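Local coordinates for protein fusion DH (Streptomyces sp. MJ635-86F5, PDB 6K97) that probably dehydrates beta-hydroxyacyl polyketide intermediates during cremimycin biosynthesis, as an engineered fusion that joins the pieces of a split dehydratase domain, at residues L273-H286 and A315-S329. Sequence-based numbering, arbitrary orientation.
Sequences LFLPFALRRVRVHH and AVVSVGSVALRPVSS
Arg283 and Ser318 exchange a pair of nearly straight backbone hydrogen bonds, Arg283 N to Ser318 O at 3.1 Å and the return bond from Ser318 N to Arg283 O, within the antiparallel pairing of 273-284 with 315-327. Leu275 and Arg325 exchange a less straight pair farther along. Between them the register slips at a classic bulge: Phe277 N donates to Ala323 O, whereas Ala323 N donates to Ala278 O, so Phe277 and Ala278 share one partner. A second classic bulge sets Gly320 and Ser321 against Arg280. Here Arg280 and Ser321 bond reciprocally, while Gly320 N turns to Arg281 O at 2.9 Å, approaching from above the carbonyl plane. That oxygen also accepts from a water, 2.6 Å from Arg281 O, which reaches Ser318 OG as well. The bent Arg281 side chain folds back to lay one guanidinium face over Gly320 CA. At the strand end His286 ND1 donates to Ala315 O (3.2 Å), nearly within the ring plane, and His285 N donates to Val316 O. Two side chains are satisfied outside the pair, Ser321 OG by a hydrogen bond to Asp299 and Arg283 by a salt bridge to Glu93. With CG set between its backbone N and carbonyl carbon (chi1 65°), Arg325 brings its CG to 3.5 Å from Phe277 CD1. Leu279, Val282, Val319 and Val322 share the opposite, apolar face, Leu279 CD2 lying 4.0 Å from Val322 CG2. Backbone bonds from 273-284 to strand 93-99 join what is probably the C-terminal hotdog to the other hotdog, across parts of the engineered fusion, in the double-hotdog fold of polyketide synthase dehydratases.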
loop_
_atom_site.group_PDB
_atom_site.type_symbol
_atom_site.label_atom_id
_atom_site.label_comp_id
_atom_site.label_asym_id
_atom_site.label_seq_id
_atom_site.Cartn_x
_atom_site.Cartn_y
_atom_site.Cartn_z
ATOM N N LEU A 273 35.366 6.158 -9.705
ATOM C CA LEU A 273 34.553 5.167 -9.065
ATOM C C LEU A 273 33.639 4.594 -10.042
ATOM O O LEU A 273 33.196 5.261 -10.962
ATOM C CB LEU A 273 33.681 5.764 -7.984
ATOM C CG LEU A 273 34.426 6.411 -6.834
ATOM C CD1 LEU A 273 33.536 7.449 -6.174
ATOM C CD2 LEU A 273 34.891 5.360 -5.850
ATOM N N PHE A 274 33.317 3.342 -9.770
ATOM C CA PHE A 274 32.510 2.487 -10.617
ATOM C C PHE A 274 31.593 1.758 -9.702
ATOM O O PHE A 274 32.050 1.134 -8.755
ATOM C CB PHE A 274 33.391 1.501 -11.366
ATOM C CG PHE A 274 33.989 2.064 -12.644
ATOM C CD1 PHE A 274 35.210 2.726 -12.632
ATOM C CD2 PHE A 274 33.322 1.919 -13.869
ATOM C CE1 PHE A 274 35.775 3.226 -13.800
ATOM C CE2 PHE A 274 33.875 2.430 -15.049
ATOM C CZ PHE A 274 35.108 3.098 -15.009
ATOM N N LEU A 275 30.300 1.892 -9.938
ATOM C CA LEU A 275 29.257 1.222 -9.156
ATOM C C LEU A 275 28.308 0.437 -10.060
ATOM O O LEU A 275 28.179 0.755 -11.251
ATOM C CB LEU A 275 28.404 2.264 -8.430
ATOM C CG LEU A 275 29.074 3.116 -7.359
ATOM C CD1 LEU A 275 28.082 4.133 -6.792
ATOM C CD2 LEU A 275 29.665 2.238 -6.260
ATOM N N PRO A 276 27.600 -0.550 -9.485
ATOM C CA PRO A 276 26.575 -1.250 -10.230
ATOM C C PRO A 276 25.475 -0.318 -10.600
ATOM O O PRO A 276 25.122 0.525 -9.799
ATOM C CB PRO A 276 26.065 -2.313 -9.245
ATOM C CG PRO A 276 27.244 -2.582 -8.351
ATOM C CD PRO A 276 27.896 -1.216 -8.195
ATOM N N PHE A 277 24.973 -0.419 -11.827
ATOM C CA PHE A 277 23.757 0.330 -12.217
ATOM C C PHE A 277 22.727 -0.562 -12.892
ATOM O O PHE A 277 21.647 -0.113 -13.079
ATOM C CB PHE A 277 24.015 1.529 -13.111
ATOM C CG PHE A 277 24.301 1.198 -14.546
ATOM C CD1 PHE A 277 25.599 0.831 -14.957
ATOM C CD2 PHE A 277 23.325 1.314 -15.526
ATOM C CE1 PHE A 277 25.878 0.569 -16.289
ATOM C CE2 PHE A 277 23.628 1.065 -16.886
ATOM C CZ PHE A 277 24.873 0.660 -17.250
ATOM N N ALA A 278 23.095 -1.744 -13.383
ATOM C CA ALA A 278 22.112 -2.572 -14.114
ATOM C C ALA A 278 22.427 -4.037 -13.894
ATOM O O ALA A 278 23.584 -4.432 -13.879
ATOM C CB ALA A 278 22.068 -2.255 -15.598
ATOM N N LEU A 279 21.395 -4.815 -13.635
ATOM C CA LEU A 279 21.532 -6.237 -13.401
ATOM C C LEU A 279 20.525 -6.901 -14.313
ATOM O O LEU A 279 19.491 -6.344 -14.551
ATOM C CB LEU A 279 21.231 -6.570 -11.932
ATOM C CG LEU A 279 22.301 -6.150 -10.943
ATOM C CD1 LEU A 279 21.940 -4.845 -10.280
ATOM C CD2 LEU A 279 22.526 -7.205 -9.869
ATOM N N ARG A 280 20.831 -8.112 -14.765
ATOM C CA ARG A 280 19.964 -8.929 -15.628
ATOM C C ARG A 280 19.947 -10.372 -15.158
ATOM O O ARG A 280 21.014 -10.952 -14.922
ATOM C CB ARG A 280 20.495 -8.973 -17.039
ATOM C CG ARG A 280 20.438 -7.676 -17.807
ATOM C CD ARG A 280 21.221 -7.844 -19.131
ATOM N NE ARG A 280 21.168 -6.605 -19.895
ATOM C CZ ARG A 280 20.086 -6.168 -20.539
ATOM N NH1 ARG A 280 20.124 -5.016 -21.200
ATOM N NH2 ARG A 280 18.962 -6.866 -20.541
ATOM N N ARG A 281 18.747 -10.958 -15.086
ATOM C CA ARG A 281 18.590 -12.396 -14.824
ATOM C C ARG A 281 19.160 -12.823 -13.463
ATOM O O ARG A 281 20.058 -13.682 -13.357
ATOM C CB ARG A 281 19.126 -13.242 -15.996
ATOM C CG ARG A 281 18.144 -13.287 -17.180
ATOM C CD ARG A 281 18.749 -13.593 -18.568
ATOM N NE ARG A 281 19.961 -14.454 -18.563
ATOM C CZ ARG A 281 21.222 -14.097 -18.904
ATOM N NH1 ARG A 281 22.179 -15.026 -18.854
ATOM N NH2 ARG A 281 21.546 -12.854 -19.306
ATOM N N VAL A 282 18.635 -12.195 -12.410
ATOM C CA VAL A 282 18.980 -12.579 -11.034
ATOM C C VAL A 282 17.970 -13.638 -10.548
ATOM O O VAL A 282 16.780 -13.386 -10.566
ATOM C CB VAL A 282 18.936 -11.391 -10.084
ATOM C CG1 VAL A 282 19.436 -11.805 -8.746
ATOM C CG2 VAL A 282 19.802 -10.270 -10.599
ATOM N N ARG A 283 18.459 -14.832 -10.231
ATOM C CA ARG A 283 17.639 -15.985 -9.888
ATOM C C ARG A 283 18.249 -16.591 -8.643
ATOM O O ARG A 283 19.415 -16.927 -8.652
ATOM C CB ARG A 283 17.673 -17.006 -11.014
ATOM C CG ARG A 283 16.705 -18.184 -10.784
ATOM C CD ARG A 283 16.701 -19.244 -11.889
ATOM N NE ARG A 283 15.551 -19.068 -12.789
ATOM C CZ ARG A 283 15.544 -18.276 -13.862
ATOM N NH1 ARG A 283 16.630 -17.576 -14.199
ATOM N NH2 ARG A 283 14.443 -18.169 -14.589
ATOM N N VAL A 284 17.505 -16.595 -7.538
ATOM C CA VAL A 284 17.936 -17.200 -6.303
ATOM C C VAL A 284 17.281 -18.554 -6.205
ATOM O O VAL A 284 16.085 -18.610 -6.335
ATOM C CB VAL A 284 17.467 -16.420 -5.114
ATOM C CG1 VAL A 284 17.865 -17.116 -3.834
ATOM C CG2 VAL A 284 18.103 -15.060 -5.141
ATOM N N HIS A 285 18.055 -19.630 -5.983
ATOM C CA HIS A 285 17.471 -20.989 -5.885
ATOM C C HIS A 285 17.190 -21.374 -4.420
ATOM O O HIS A 285 16.336 -22.200 -4.157
ATOM C CB HIS A 285 18.373 -22.045 -6.556
ATOM C CG HIS A 285 18.854 -21.658 -7.920
ATOM N ND1 HIS A 285 18.151 -21.944 -9.068
ATOM C CD2 HIS A 285 19.942 -20.953 -8.313
ATOM C CE1 HIS A 285 18.805 -21.472 -10.114
ATOM N NE2 HIS A 285 19.880 -20.841 -9.679
ATOM N N HIS A 286 17.933 -20.820 -3.464
ATOM C CA HIS A 286 17.677 -21.058 -2.021
ATOM C C HIS A 286 18.045 -19.796 -1.222
ATOM O O HIS A 286 19.051 -19.221 -1.425
ATOM C CB HIS A 286 18.501 -22.230 -1.505
ATOM C CG HIS A 286 18.161 -23.530 -2.143
ATOM N ND1 HIS A 286 18.948 -24.112 -3.120
ATOM C CD2 HIS A 286 17.098 -24.340 -1.988
ATOM C CE1 HIS A 286 18.423 -25.259 -3.488
ATOM N NE2 HIS A 286 17.304 -25.424 -2.812
ATOM N N ALA A 315 23.475 -25.052 -5.205
ATOM C CA ALA A 315 23.385 -23.831 -5.987
ATOM C C ALA A 315 22.529 -22.792 -5.223
ATOM O O ALA A 315 21.459 -23.114 -4.749
ATOM C CB ALA A 315 22.763 -24.163 -7.322
ATOM N N VAL A 316 22.993 -21.569 -5.071
ATOM C CA VAL A 316 22.250 -20.572 -4.315
ATOM C C VAL A 316 21.746 -19.471 -5.223
ATOM O O VAL A 316 20.557 -19.152 -5.201
ATOM C CB VAL A 316 23.112 -19.927 -3.228
ATOM C CG1 VAL A 316 22.458 -18.698 -2.616
ATOM C CG2 VAL A 316 23.435 -20.934 -2.170
ATOM N N VAL A 317 22.637 -18.833 -5.971
ATOM C CA VAL A 317 22.205 -17.724 -6.805
ATOM C C VAL A 317 23.022 -17.641 -8.028
ATOM O O VAL A 317 24.209 -17.984 -8.024
ATOM C CB VAL A 317 22.256 -16.397 -6.037
ATOM C CG1 VAL A 317 23.611 -16.158 -5.468
ATOM C CG2 VAL A 317 21.855 -15.229 -6.904
ATOM N N SER A 318 22.387 -17.209 -9.098
ATOM C CA SER A 318 23.108 -16.819 -10.308
ATOM C C SER A 318 22.636 -15.441 -10.814
ATOM O O SER A 318 21.486 -15.046 -10.552
ATOM C CB SER A 318 22.955 -17.913 -11.376
ATOM O OG SER A 318 21.701 -17.881 -11.963
ATOM N N VAL A 319 23.528 -14.740 -11.528
ATOM C CA VAL A 319 23.286 -13.388 -12.055
ATOM C C VAL A 319 23.701 -13.396 -13.486
ATOM O O VAL A 319 24.884 -13.543 -13.792
ATOM C CB VAL A 319 24.073 -12.329 -11.292
ATOM C CG1 VAL A 319 23.747 -10.920 -11.743
ATOM C CG2 VAL A 319 23.788 -12.454 -9.815
ATOM N N GLY A 320 22.733 -13.248 -14.385
ATOM C CA GLY A 320 23.029 -13.189 -15.811
ATOM C C GLY A 320 24.057 -12.135 -16.062
ATOM O O GLY A 320 25.003 -12.360 -16.769
ATOM N N SER A 321 23.915 -10.959 -15.453
ATOM C CA SER A 321 24.835 -9.879 -15.790
ATOM C C SER A 321 24.772 -8.784 -14.750
ATOM O O SER A 321 23.693 -8.473 -14.263
ATOM C CB SER A 321 24.485 -9.312 -17.182
ATOM O OG SER A 321 25.457 -8.373 -17.571
ATOM N N VAL A 322 25.935 -8.218 -14.406
ATOM C CA VAL A 322 25.984 -7.014 -13.567
ATOM C C VAL A 322 26.855 -6.011 -14.260
ATOM O O VAL A 322 28.038 -6.313 -14.469
ATOM C CB VAL A 322 26.646 -7.222 -12.217
ATOM C CG1 VAL A 322 26.558 -5.917 -11.408
ATOM C CG2 VAL A 322 25.988 -8.338 -11.474
ATOM N N ALA A 323 26.291 -4.836 -14.591
ATOM C CA ALA A 323 27.006 -3.802 -15.348
ATOM C C ALA A 323 27.414 -2.664 -14.400
ATOM O O ALA A 323 26.599 -2.203 -13.605
ATOM C CB ALA A 323 26.118 -3.245 -16.440
ATOM N N LEU A 324 28.670 -2.223 -14.475
ATOM C CA LEU A 324 29.140 -1.087 -13.639
ATOM C C LEU A 324 29.340 0.166 -14.459
ATOM O O LEU A 324 29.566 0.094 -15.648
ATOM C CB LEU A 324 30.434 -1.420 -12.887
ATOM C CG LEU A 324 30.322 -2.329 -11.644
ATOM C CD1 LEU A 324 29.942 -3.717 -12.097
ATOM C CD2 LEU A 324 31.646 -2.414 -10.879
ATOM N N ARG A 325 29.278 1.316 -13.818
ATOM C CA ARG A 325 29.518 2.594 -14.528
ATOM C C ARG A 325 30.254 3.601 -13.637
ATOM O O ARG A 325 30.233 3.464 -12.446
ATOM C CB ARG A 325 28.215 3.230 -15.042
ATOM C CG ARG A 325 27.317 3.637 -13.900
ATOM C CD ARG A 325 25.976 4.265 -14.250
ATOM N NE ARG A 325 26.114 5.327 -15.229
ATOM C CZ ARG A 325 25.259 6.327 -15.401
ATOM N NH1 ARG A 325 24.174 6.477 -14.635
ATOM N NH2 ARG A 325 25.510 7.222 -16.364
ATOM N N PRO A 326 30.847 4.629 -14.239
ATOM C CA PRO A 326 31.586 5.656 -13.503
ATOM C C PRO A 326 30.627 6.540 -12.783
ATOM O O PRO A 326 29.632 6.911 -13.344
ATOM C CB PRO A 326 32.276 6.491 -14.607
ATOM C CG PRO A 326 32.110 5.753 -15.896
ATOM C CD PRO A 326 30.888 4.886 -15.708
ATOM N N VAL A 327 30.914 6.863 -11.546
ATOM C CA VAL A 327 30.097 7.787 -10.782
ATOM C C VAL A 327 30.986 8.884 -10.233
ATOM O O VAL A 327 32.100 8.614 -9.786
ATOM C CB VAL A 327 29.433 7.064 -9.631
ATOM C CG1 VAL A 327 28.712 8.055 -8.712
ATOM C CG2 VAL A 327 28.441 6.065 -10.199
ATOM N N SER A 328 30.506 10.107 -10.242
ATOM C CA SER A 328 31.288 11.176 -9.650
ATOM C C SER A 328 30.979 11.263 -8.165
ATOM O O SER A 328 29.793 11.302 -7.737
ATOM C CB SER A 328 30.981 12.517 -10.288
ATOM O OG SER A 328 29.767 12.993 -9.768
ATOM N N SER A 329 32.044 11.348 -7.372
ATOM C CA SER A 329 31.874 11.520 -5.919
ATOM C C SER A 329 31.090 12.788 -5.515
ATOM O O SER A 329 30.373 12.786 -4.516
ATOM C CB SER A 329 33.219 11.496 -5.226
ATOM O OG SER A 329 33.769 12.762 -5.251
HETATM O O HOH W 1 20.658 -16.177 -13.883
#